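Local coordinates for DUF3828 domain-containing protein (Bacteroides thetaiotaomicron, PDB 3KZT) that is of unknown function but is probably made as a lipoprotein, and packs against a second copy of itself in the crystal, at the interface of chains A and B. Numbering follows the deposited sequence. Chains: chain A/B, uncharacterized protein.

The interface of chains A and B. Residues chain A 43, 89, 93; chain B 33, 37, 59-60.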
loop_
_atom_site.group_PDB
_atom_site.type_symbol
_atom_site.label_atom_id
_atom_site.label_comp_id
_atom_site.label_asym_id
_atom_site.label_seq_id
_atom_site.Cartn_x
_atom_site.Cartn_y
_atom_site.Cartn_z
HETATM N N MSE A 43 -9.414 -1.779 -1.485
HETATM C CA MSE A 43 -9.597 -0.994 -2.738
HETATM C C MSE A 43 -10.598 -1.672 -3.693
HETATM O O MSE A 43 -11.284 -0.999 -4.458
HETATM C CB MSE A 43 -8.253 -0.815 -3.482
HETATM C CG MSE A 43 -7.143 -0.066 -2.710
HETATM SE SE MSE A 43 -7.530 1.805 -2.482
HETATM C CE MSE A 43 -7.892 2.286 -4.327
ATOM N N GLU A 89 -8.931 6.049 2.014
ATOM C CA GLU A 89 -7.699 5.873 1.203
ATOM C C GLU A 89 -6.423 6.597 1.758
ATOM O O GLU A 89 -5.316 6.194 1.437
ATOM C CB GLU A 89 -7.971 6.241 -0.265
ATOM C CG GLU A 89 -6.847 5.822 -1.223
ATOM C CD GLU A 89 -7.268 5.738 -2.667
ATOM O OE1 GLU A 89 -8.290 6.341 -3.067
ATOM O OE2 GLU A 89 -6.557 5.056 -3.408
ATOM N N LYS A 93 -1.444 5.958 5.045
ATOM C CA LYS A 93 -0.300 6.877 4.901
ATOM C C LYS A 93 0.224 7.345 6.284
ATOM O O LYS A 93 1.391 7.706 6.402
ATOM C CB LYS A 93 -0.616 8.055 3.960
ATOM C CG LYS A 93 -0.565 7.652 2.463
ATOM C CD LYS A 93 -0.605 8.860 1.520
ATOM C CE LYS A 93 -2.026 9.301 1.198
ATOM N NZ LYS A 93 -2.689 8.382 0.223
ATOM N N ASP B 33 -1.997 7.937 -5.257
ATOM C CA ASP B 33 -2.980 6.909 -4.812
ATOM C C ASP B 33 -2.997 5.669 -5.702
ATOM O O ASP B 33 -3.111 4.560 -5.201
ATOM C CB ASP B 33 -4.405 7.493 -4.787
ATOM C CG ASP B 33 -4.635 8.502 -3.657
ATOM O OD1 ASP B 33 -3.757 8.685 -2.778
ATOM O OD2 ASP B 33 -5.727 9.118 -3.670
ATOM N N ALA B 37 -1.323 2.176 -4.229
ATOM C CA ALA B 37 -2.288 1.040 -4.184
ATOM C C ALA B 37 -1.835 -0.116 -5.073
ATOM O O ALA B 37 -1.832 -1.274 -4.644
ATOM C CB ALA B 37 -3.636 1.496 -4.617
ATOM N N LYS B 59 -10.259 1.251 -11.579
ATOM C CA LYS B 59 -10.568 2.438 -10.779
ATOM C C LYS B 59 -9.822 3.695 -11.295
ATOM O O LYS B 59 -10.444 4.734 -11.511
ATOM C CB LYS B 59 -10.214 2.176 -9.288
ATOM C CG LYS B 59 -10.676 3.251 -8.284
ATOM C CD LYS B 59 -10.271 2.877 -6.851
ATOM C CE LYS B 59 -10.656 3.967 -5.842
ATOM N NZ LYS B 59 -12.125 4.105 -5.683
ATOM N N PHE B 60 -8.506 3.561 -11.531
ATOM C CA PHE B 60 -7.630 4.710 -11.884
ATOM C C PHE B 60 -7.309 4.946 -13.380
ATOM O O PHE B 60 -7.025 6.084 -13.747
ATOM C CB PHE B 60 -6.333 4.617 -11.087
ATOM C CG PHE B 60 -6.515 4.829 -9.619
ATOM C CD1 PHE B 60 -6.629 6.111 -9.112
ATOM C CD2 PHE B 60 -6.557 3.753 -8.729
ATOM C CE1 PHE B 60 -6.790 6.323 -7.757
ATOM C CE2 PHE B 60 -6.719 3.962 -7.372
ATOM C CZ PHE B 60 -6.834 5.246 -6.887
#
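A:Met43 and A:Glu89, on loop segments with helix-like backbone angles, and A:Lys93, in the 3-10 helix 92-94, face two helices of chain B, 13-41 and 47-60. The selenomethionine A:Met43 illustrates how a selenoether tip fits between helices: bent at both chi2 and chi3, its chain brings the methyl CE 3.5 Å from CD of B:Lys59, whose side chain it meets at about a right angle. The same methyl lies 3.7 Å from CE2 of the B:Phe60 ring, while the methyl CB of B:Ala37 stays 4.3 Å from CG of A:Met43, a looser contact. B:Lys59 is extended through CE (chi3 177°), which lays CD and CE against the selenomethionine methyl, and its CG lies over one face of the B:Phe60 ring near the rim. The carboxylate of A:Glu89 reaches the edge of that ring, OE2 lying in the ring plane 3.5 Å from CZ. It also stacks on the carboxylate of B:Asp33, the two planes 22° apart and A:Glu89 CD 3.9 Å from B:Asp33 CG. Such a pairing of acids may raise the proton affinity of one or both; the side-chain amine of A:Lys93, if charged, probably offsets part of the charge through a salt bridge from NZ to B:Asp33 OD1, 3.2 Å long and weak as a hydrogen bond. An alanine at A:Glu89 removes the carboxylate, which would probably open a gap at the edge of the B:Phe60 ring and leave the B:Asp33 carboxylate freer to turn away from A:Lys93. This mixed apolar and charged patch joins two copies of the protein in the deposited assembly, although the structure alone does not show that the pairing is biological.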